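Local coordinates for protein putative N-acetylmuramoyl-L-alanine amidase (Enterococcus phage phiM1EF22, PDB 7D55) that probably binds the enterococcal cell wall as the tetrameric cell-binding domain of a phage endolysin, a putative N-acetylmuramoyl-L-alanine amidase, at residues Y5-W18 with N73-K87. Numbering follows the deposited sequence. Where two conformers were deposited one is given.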
ATOM      1  N   TYR A   5       5.749   7.757  14.628  1.00  9.18           N
ATOM      2  CA  TYR A   5       6.695   7.483  15.703  1.00  9.01           C
ATOM      3  C   TYR A   5       7.818   8.500  15.610  1.00  8.62           C
ATOM      4  O   TYR A   5       7.923   9.252  14.640  1.00  9.48           O
ATOM      5  CB  TYR A   5       7.239   6.043  15.644  1.00  8.83           C
ATOM      6  CG  TYR A   5       8.064   5.733  14.413  1.00  8.69           C
ATOM      7  CD1 TYR A   5       7.457   5.358  13.222  1.00  9.33           C
ATOM      8  CD2 TYR A   5       9.458   5.799  14.451  1.00  8.52           C
ATOM      9  CE1 TYR A   5       8.214   5.062  12.093  1.00  9.18           C
ATOM     10  CE2 TYR A   5      10.227   5.495  13.324  1.00  7.79           C
ATOM     11  CZ  TYR A   5       9.597   5.133  12.154  1.00  8.84           C
ATOM     12  OH  TYR A   5      10.348   4.848  11.033  1.00  9.75           O
ATOM     13  N   GLU A   6       8.665   8.517  16.632  1.00  9.68           N
ATOM     14  CA  GLU A   6       9.834   9.382  16.630  1.00  9.55           C
ATOM     15  C   GLU A   6      11.094   8.530  16.660  1.00  9.70           C
ATOM     16  O   GLU A   6      11.108   7.456  17.264  1.00 10.28           O
ATOM     17  CB  GLU A   6       9.809  10.304  17.847  1.00 11.55           C
ATOM     18  CG  GLU A   6       8.720  11.360  17.758  1.00 13.91           C
ATOM     19  CD  GLU A   6       8.568  12.155  19.038  1.00 19.04           C
ATOM     20  OE1 GLU A   6       7.474  12.144  19.628  1.00 24.80           O
ATOM     21  OE2 GLU A   6       9.538  12.793  19.461  1.00 19.66           O
ATOM     22  N   ARG A   7      12.158   9.019  16.023  1.00  9.31           N
ATOM     23  CA  ARG A   7      13.420   8.293  15.983  1.00  8.57           C
ATOM     24  C   ARG A   7      14.563   9.287  15.811  1.00  7.95           C
ATOM     25  O   ARG A   7      14.341  10.431  15.374  1.00  8.70           O
ATOM     26  CB  ARG A   7      13.422   7.229  14.870  1.00  8.43           C
ATOM     27  CG  ARG A   7      13.235   7.788  13.473  1.00  9.06           C
ATOM     28  CD  ARG A   7      14.545   7.776  12.700  1.00 11.25           C
ATOM     29  NE  ARG A   7      14.992   6.406  12.465  1.00 12.44           N
ATOM     30  CZ  ARG A   7      16.165   5.901  12.842  1.00 11.97           C
ATOM     31  NH1 ARG A   7      17.062   6.657  13.475  1.00 11.98           N
ATOM     32  NH2 ARG A   7      16.444   4.627  12.570  1.00 11.30           N
ATOM     33  N   PRO A   8      15.790   8.905  16.174  1.00  8.41           N
ATOM     34  CA  PRO A   8      16.898   9.872  16.153  1.00  8.77           C
ATOM     35  C   PRO A   8      17.350  10.254  14.749  1.00  8.94           C
ATOM     36  O   PRO A   8      17.282   9.468  13.795  1.00  9.30           O
ATOM     37  CB  PRO A   8      18.021   9.146  16.905  1.00  8.68           C
ATOM     38  CG  PRO A   8      17.316   8.140  17.750  1.00  7.35           C
ATOM     39  CD  PRO A   8      16.160   7.674  16.903  1.00  7.83           C
ATOM     40  N   ILE A   9      17.876  11.476  14.653  1.00  8.88           N
ATOM     41  CA  ILE A   9      18.393  12.029  13.411  1.00  9.11           C
ATOM     42  C   ILE A   9      19.600  12.889  13.752  1.00  9.51           C
ATOM     43  O   ILE A   9      19.672  13.493  14.826  1.00 10.11           O
ATOM     44  CB  ILE A   9      17.304  12.831  12.639  1.00 10.44           C
ATOM     45  CG1 ILE A   9      17.817  13.296  11.281  1.00 11.48           C
ATOM     46  CG2 ILE A   9      16.833  14.034  13.441  1.00 11.56           C
ATOM     47  CD1 ILE A   9      16.719  13.816  10.372  1.00 13.29           C
ATOM     48  N   ASN A  10      20.572  12.914  12.850  1.00 10.27           N
ATOM     49  CA  ASN A  10      21.717  13.802  12.999  1.00 12.63           C
ATOM     50  C   ASN A  10      21.299  15.192  12.529  1.00 13.53           C
ATOM     51  O   ASN A  10      20.998  15.382  11.347  1.00 14.78           O
ATOM     52  CB  ASN A  10      22.875  13.283  12.153  1.00 13.89           C
ATOM     53  CG  ASN A  10      24.167  14.062  12.370  1.00 15.35           C
ATOM     54  OD1 ASN A  10      24.175  15.294  12.379  1.00 15.02           O
ATOM     55  ND2 ASN A  10      25.270  13.341  12.525  1.00 17.74           N
ATOM     56  N   SER A  11      21.288  16.157  13.449  1.00 13.82           N
ATOM     57  CA  SER A  11      20.794  17.495  13.127  1.00 16.40           C
ATOM     58  C   SER A  11      21.701  18.250  12.162  1.00 16.77           C
ATOM     59  O   SER A  11      21.244  19.200  11.510  1.00 18.22           O
ATOM     60  CB  SER A  11      20.619  18.314  14.406  1.00 17.88           C
ATOM     61  OG  SER A  11      21.866  18.535  15.046  1.00 19.92           O
ATOM     62  N   LYS A  12      22.975  17.868  12.061  1.00 14.93           N
ATOM     63  CA  LYS A  12      23.893  18.570  11.173  1.00 16.92           C
ATOM     64  C   LYS A  12      23.940  17.980   9.776  1.00 16.92           C
ATOM     65  O   LYS A  12      24.307  18.690   8.835  1.00 18.56           O
ATOM     66  CB  LYS A  12      25.310  18.598  11.760  1.00 20.43           C
ATOM     67  CG  LYS A  12      25.420  19.282  13.117  1.00 25.22           C
ATOM     68  CD  LYS A  12      26.879  19.438  13.533  1.00 30.49           C
ATOM     69  CE  LYS A  12      27.069  19.228  15.032  1.00 33.58           C
ATOM     70  NZ  LYS A  12      26.836  20.469  15.819  1.00 35.18           N
ATOM     71  N   THR A  13      23.583  16.707   9.612  1.00 16.27           N
ATOM     72  CA  THR A  13      23.630  16.062   8.308  1.00 16.51           C
ATOM     73  C   THR A  13      22.275  15.625   7.777  1.00 15.40           C
ATOM     74  O   THR A  13      22.179  15.323   6.580  1.00 16.92           O
ATOM     75  CB  THR A  13      24.563  14.838   8.336  1.00 16.51           C
ATOM     76  OG1 THR A  13      24.008  13.840   9.203  1.00 15.92           O
ATOM     77  CG2 THR A  13      25.944  15.229   8.841  1.00 17.58           C
ATOM     78  N   GLY A  14      21.238  15.573   8.615  1.00 14.36           N
ATOM     79  CA  GLY A  14      19.951  15.076   8.172  1.00 14.89           C
ATOM     80  C   GLY A  14      19.872  13.579   7.961  1.00 15.25           C
ATOM     81  O   GLY A  14      18.877  13.100   7.402  1.00 17.31           O
ATOM     82  N   VAL A  15      20.883  12.824   8.385  1.00 14.64           N
ATOM     83  CA  VAL A  15      20.928  11.375   8.218  1.00 14.56           C
ATOM     84  C   VAL A  15      20.354  10.716   9.459  1.00 13.40           C
ATOM     85  O   VAL A  15      20.660  11.120  10.591  1.00 13.28           O
ATOM     86  CB  VAL A  15      22.376  10.904   7.971  1.00 16.10           C
ATOM     87  CG1 VAL A  15      22.444   9.376   7.872  1.00 16.32           C
ATOM     88  CG2 VAL A  15      22.936  11.552   6.729  1.00 17.35           C
ATOM     89  N   LEU A  16      19.542   9.679   9.254  1.00 11.93           N
ATOM     90  CA  LEU A  16      19.067   8.873  10.373  1.00 11.18           C
ATOM     91  C   LEU A  16      20.210   8.013  10.894  1.00 12.50           C
ATOM     92  O   LEU A  16      20.896   7.340  10.117  1.00 13.94           O
ATOM     93  CB  LEU A  16      17.917   7.983   9.920  1.00 11.49           C
ATOM     94  CG  LEU A  16      16.740   8.732   9.297  1.00 11.47           C
ATOM     95  CD1 LEU A  16      15.608   7.761   9.010  1.00 11.04           C
ATOM     96  CD2 LEU A  16      16.260   9.874  10.192  1.00 11.43           C
ATOM     97  N   GLU A  17      20.444   8.074  12.205  1.00 12.61           N
ATOM     98  CA  GLU A  17      21.539   7.360  12.858  1.00 15.75           C
ATOM     99  C   GLU A  17      21.047   6.905  14.222  1.00 14.41           C
ATOM    100  O   GLU A  17      20.174   7.544  14.810  1.00 14.08           O
ATOM    101  CB  GLU A  17      22.741   8.285  13.118  1.00 22.29           C
ATOM    102  CG  GLU A  17      23.165   9.146  11.953  1.00 29.11           C
ATOM    103  CD  GLU A  17      24.446   9.901  12.228  1.00 33.60           C
ATOM    104  OE1 GLU A  17      24.616  10.379  13.370  1.00 35.39           O
ATOM    105  OE2 GLU A  17      25.270  10.032  11.301  1.00 36.25           O
ATOM    106  N   TRP A  18      21.621   5.809  14.738  1.00 13.72           N
ATOM    107  CA  TRP A  18      21.127   5.274  16.006  1.00 13.80           C
ATOM    108  C   TRP A  18      21.333   6.256  17.148  1.00 12.56           C
ATOM    109  O   TRP A  18      20.519   6.306  18.079  1.00 11.90           O
ATOM    110  CB  TRP A  18      21.780   3.927  16.335  1.00 14.39           C
ATOM    111  CG  TRP A  18      23.136   4.026  16.987  1.00 14.90           C
ATOM    112  CD1 TRP A  18      24.345   4.006  16.360  1.00 15.23           C
ATOM    113  CD2 TRP A  18      23.416   4.150  18.395  1.00 17.05           C
ATOM    114  NE1 TRP A  18      25.362   4.108  17.286  1.00 14.86           N
ATOM    115  CE2 TRP A  18      24.818   4.199  18.538  1.00 16.64           C
ATOM    116  CE3 TRP A  18      22.617   4.233  19.541  1.00 18.23           C
ATOM    117  CZ2 TRP A  18      25.440   4.327  19.779  1.00 17.23           C
ATOM    118  CZ3 TRP A  18      23.238   4.361  20.777  1.00 19.75           C
ATOM    119  CH2 TRP A  18      24.635   4.402  20.884  1.00 18.81           C
ATOM    120  N   ASN A  73      14.032   0.555  14.817  1.00 11.65           N
ATOM    121  CA  ASN A  73      14.979  -0.231  14.022  1.00 13.20           C
ATOM    122  C   ASN A  73      14.287  -1.433  13.400  1.00 12.47           C
ATOM    123  O   ASN A  73      14.539  -1.777  12.238  1.00 13.72           O
ATOM    124  CB  ASN A  73      16.106  -0.783  14.900  1.00 16.30           C
ATOM    125  CG  ASN A  73      17.120   0.259  15.316  1.00 21.23           C
ATOM    126  OD1 ASN A  73      17.148   1.371  14.795  1.00 23.00           O
ATOM    127  ND2 ASN A  73      17.987  -0.118  16.265  1.00 22.11           N
ATOM    128  N   ARG A  74      13.442  -2.110  14.181  1.00 12.01           N
ATOM    129  CA  ARG A  74      12.734  -3.285  13.691  1.00 11.66           C
ATOM    130  C   ARG A  74      11.690  -2.902  12.653  1.00 11.76           C
ATOM    131  O   ARG A  74      11.565  -3.567  11.615  1.00 13.01           O
ATOM    132  CB  ARG A  74      12.065  -4.010  14.857  1.00 13.68           C
ATOM    133  CG  ARG A  74      13.013  -4.367  15.997  1.00 14.76           C
ATOM    134  CD  ARG A  74      14.129  -5.283  15.528  1.00 17.51           C
ATOM    135  NE  ARG A  74      15.023  -5.648  16.620  1.00 20.03           N
ATOM    136  CZ  ARG A  74      16.123  -6.379  16.474  1.00 24.41           C
ATOM    137  NH1 ARG A  74      16.473  -6.816  15.267  1.00 26.62           N
ATOM    138  NH2 ARG A  74      16.875  -6.668  17.525  1.00 25.71           N
ATOM    139  N   LEU A  75      10.933  -1.836  12.911  1.00 10.47           N
ATOM    140  CA  LEU A  75       9.913  -1.421  11.957  1.00  9.24           C
ATOM    141  C   LEU A  75      10.539  -1.046  10.622  1.00 10.38           C
ATOM    142  O   LEU A  75      10.037  -1.436   9.559  1.00  9.99           O
ATOM    143  CB  LEU A  75       9.121  -0.240  12.518  1.00 10.08           C
ATOM    144  CG  LEU A  75       8.075   0.327  11.557  1.00 10.06           C
ATOM    145  CD1 LEU A  75       7.131  -0.798  11.134  1.00 11.92           C
ATOM    146  CD2 LEU A  75       7.330   1.461  12.230  1.00 12.05           C
ATOM    147  N   GLU A  76      11.647  -0.302  10.660  1.00  9.89           N
ATOM    148  CA  GLU A  76      12.306   0.163   9.445  1.00 10.77           C
ATOM    149  C   GLU A  76      13.006  -0.951   8.673  1.00 10.94           C
ATOM    150  O   GLU A  76      13.357  -0.745   7.507  1.00 11.95           O
ATOM    151  CB  GLU A  76      13.260   1.308   9.782  1.00 10.77           C
ATOM    152  CG  GLU A  76      12.533   2.541  10.298  1.00 11.80           C
ATOM    153  CD  GLU A  76      13.468   3.624  10.829  1.00 12.64           C
ATOM    154  OE1 GLU A  76      14.703   3.454  10.740  1.00 14.78           O
ATOM    155  OE2 GLU A  76      12.962   4.652  11.335  1.00 12.75           O
ATOM    156  N   THR A  77      13.213  -2.121   9.282  1.00 12.38           N
ATOM    157  CA  THR A  77      13.691  -3.270   8.525  1.00 14.77           C
ATOM    158  C   THR A  77      12.572  -3.919   7.721  1.00 15.28           C
ATOM    159  O   THR A  77      12.823  -4.454   6.633  1.00 16.67           O
ATOM    160  CB  THR A  77      14.306  -4.297   9.476  1.00 17.74           C
ATOM    161  OG1 THR A  77      15.318  -3.656  10.258  1.00 20.46           O
ATOM    162  CG2 THR A  77      14.940  -5.434   8.706  1.00 19.25           C
ATOM    163  N   VAL A  78      11.347  -3.894   8.237  1.00 14.96           N
ATOM    164  CA  VAL A  78      10.237  -4.527   7.541  1.00 14.36           C
ATOM    165  C   VAL A  78       9.515  -3.558   6.612  1.00 13.32           C
ATOM    166  O   VAL A  78       8.892  -3.993   5.639  1.00 14.93           O
ATOM    167  CB  VAL A  78       9.271  -5.208   8.530  1.00 17.20           C
ATOM    168  CG1 VAL A  78       9.996  -6.283   9.329  1.00 17.86           C
ATOM    169  CG2 VAL A  78       8.659  -4.198   9.457  1.00 18.53           C
ATOM    170  N   CYS A  79       9.585  -2.256   6.901  1.00 12.05           N
ATOM    171  CA  CYS A  79       9.005  -1.193   6.075  1.00 12.53           C
ATOM    172  C   CYS A  79      10.126  -0.188   5.868  1.00 11.95           C
ATOM    173  O   CYS A  79      10.274   0.765   6.644  1.00 12.79           O
ATOM    174  CB  CYS A  79       7.829  -0.523   6.775  1.00 14.80           C
ATOM    175  SG  CYS A  79       6.483  -1.635   7.120  1.00 17.25           S
ATOM    176  N   PRO A  80      10.947  -0.377   4.839  1.00 12.08           N
ATOM    177  CA  PRO A  80      12.186   0.400   4.743  1.00 12.10           C
ATOM    178  C   PRO A  80      11.951   1.895   4.583  1.00 11.70           C
ATOM    179  O   PRO A  80      10.954   2.347   4.019  1.00 11.16           O
ATOM    180  CB  PRO A  80      12.875  -0.185   3.511  1.00 13.01           C
ATOM    181  CG  PRO A  80      12.340  -1.587   3.423  1.00 12.91           C
ATOM    182  CD  PRO A  80      10.905  -1.476   3.855  1.00 12.92           C
ATOM    183  N   VAL A  81      12.907   2.660   5.095  1.00 12.55           N
ATOM    184  CA  VAL A  81      12.826   4.109   5.003  0.51  4.46           C
ATOM    185  C   VAL A  81      12.980   4.550   3.551  1.00 13.72           C
ATOM    186  O   VAL A  81      13.715   3.943   2.757  1.00 14.99           O
ATOM    187  CB  VAL A  81      13.866   4.787   5.913  0.51  8.86           C
ATOM    188  CG1 VAL A  81      13.720   4.280   7.334  0.51  6.45           C
ATOM    189  CG2 VAL A  81      15.275   4.525   5.403  0.51  7.82           C
ATOM    190  N   VAL A  82      12.218   5.573   3.190  0.54 11.22           N
ATOM    191  CA  VAL A  82      12.307   6.177   1.869  0.54 12.63           C
ATOM    192  C   VAL A  82      12.533   7.670   2.033  0.54  7.99           C
ATOM    193  O   VAL A  82      12.184   8.268   3.055  0.54 12.83           O
ATOM    194  CB  VAL A  82      11.051   5.913   1.008  0.54 13.24           C
ATOM    195  CG1 VAL A  82      10.973   4.446   0.623  0.54 42.79           C
ATOM    196  CG2 VAL A  82       9.802   6.346   1.747  0.54  8.62           C
ATOM    197  N   GLY A  83      13.138   8.269   1.015  1.00 12.72           N
ATOM    198  CA  GLY A  83      13.263   9.710   0.935  1.00 13.96           C
ATOM    199  C   GLY A  83      14.283  10.338   1.856  1.00 14.95           C
ATOM    200  O   GLY A  83      14.346  11.570   1.928  1.00 16.00           O
ATOM    201  N   ILE A  84      15.082   9.538   2.562  1.00 15.78           N
ATOM    202  CA  ILE A  84      16.073  10.058   3.501  1.00 16.30           C
ATOM    203  C   ILE A  84      17.149   8.992   3.636  1.00 18.65           C
ATOM    204  O   ILE A  84      16.883   7.804   3.447  1.00 19.68           O
ATOM    205  CB  ILE A  84      15.400  10.405   4.857  1.00 17.57           C
ATOM    206  CG1 ILE A  84      16.376  11.043   5.849  1.00 18.10           C
ATOM    207  CG2 ILE A  84      14.790   9.180   5.490  1.00 17.14           C
ATOM    208  CD1 ILE A  84      15.690  11.551   7.097  1.00 19.05           C
ATOM    209  N   THR A  85      18.377   9.417   3.923  1.00 19.33           N
ATOM    210  CA  THR A  85      19.466   8.461   4.077  1.00 21.98           C
ATOM    211  C   THR A  85      19.575   7.996   5.529  1.00 21.14           C
ATOM    212  O   THR A  85      19.237   8.724   6.472  1.00 19.11           O
ATOM    213  CB  THR A  85      20.804   9.040   3.599  1.00 24.65           C
ATOM    214  OG1 THR A  85      21.285   9.981   4.558  1.00 28.00           O
ATOM    215  CG2 THR A  85      20.650   9.743   2.260  1.00 24.25           C
ATOM    216  N   LYS A  86      20.051   6.766   5.701  1.00 22.79           N
ATOM    217  CA  LYS A  86      20.102   6.142   7.012  1.00 23.30           C
ATOM    218  C   LYS A  86      21.368   5.309   7.143  1.00 25.73           C
ATOM    219  O   LYS A  86      21.757   4.604   6.205  1.00 24.22           O
ATOM    220  CB  LYS A  86      18.877   5.249   7.203  1.00 22.51           C
ATOM    221  CG  LYS A  86      18.900   4.409   8.463  1.00 22.95           C
ATOM    222  CD  LYS A  86      17.615   3.609   8.553  1.00 22.39           C
ATOM    223  CE  LYS A  86      17.693   2.549   9.618  1.00 22.26           C
ATOM    224  NZ  LYS A  86      16.473   1.704   9.600  1.00 20.87           N
ATOM    225  N   LYS A  87      22.008   5.421   8.312  1.00 29.30           N
ATOM    226  CA  LYS A  87      23.168   4.622   8.748  1.00 33.81           C
ATOM    227  C   LYS A  87      23.344   3.272   8.069  1.00 37.84           C
ATOM    228  O   LYS A  87      23.852   2.330   8.688  1.00 39.66           O
ATOM    229  CB  LYS A  87      23.068   4.351  10.250  1.00 34.57           C
ATOM    230  CG  LYS A  87      21.809   3.584  10.649  1.00 35.05           C
ATOM    231  CD  LYS A  87      21.359   3.932  12.059  1.00 35.15           C
ATOM    232  CE  LYS A  87      19.929   3.479  12.335  1.00 34.39           C
ATOM    233  NZ  LYS A  87      19.316   4.183  13.517  1.00 31.39           N
TER
HETATM  234  O   HOH W   1      19.310  12.112   4.458  1.00 31.19           O
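Glu-76 OE2 is gripped by two donors from strand 3-9. Arg-7, Glu-76 and Lys-86 form a salt-bridge network that ties helix 71-78 to strand 3-9 of the mixed sheet and to the C-terminal tail. Tyr-5 OH donates to the anti lone pair of Glu-76 OE2 at 2.6 Å, at the ring edge. Arg-7 NE donates to the syn lone pair of Glu-76 OE2 at 2.9 Å. Arg-7 NH2 donates to Glu-76 OE1 at 2.8 Å, so the salt bridge is bidentate and side-on, with guanidinium and carboxylate nearly coplanar. Lys-86 NZ reaches Glu-76 OE1 on its anti side. Four bonds hold the buried carboxylate, and the positive charges probably favour its ionised form. Bends at chi2 (105°) and chi3 turn the NE/NH2 side of Arg-7 to Glu-76, while NH1 makes a hydrogen bond to Pro-8 O. Leu-16 CB lies over one guanidinium face, offset toward its rim.

The tail pairs with the loop after the strand through a single beta bridge, Leu-16 with Lys-86. Leu-16 N donates to Thr-85 O at 3.0 Å, and Lys-87 N donates to Leu-16 O at 2.9 Å. Water 1 joins Gly-14 O to Thr-85 N. The Leu-16 side chain crosses that of Ile-84 at about a right angle, and Leu-16 CD2 meets Ile-84 CD1 at 3.6 Å.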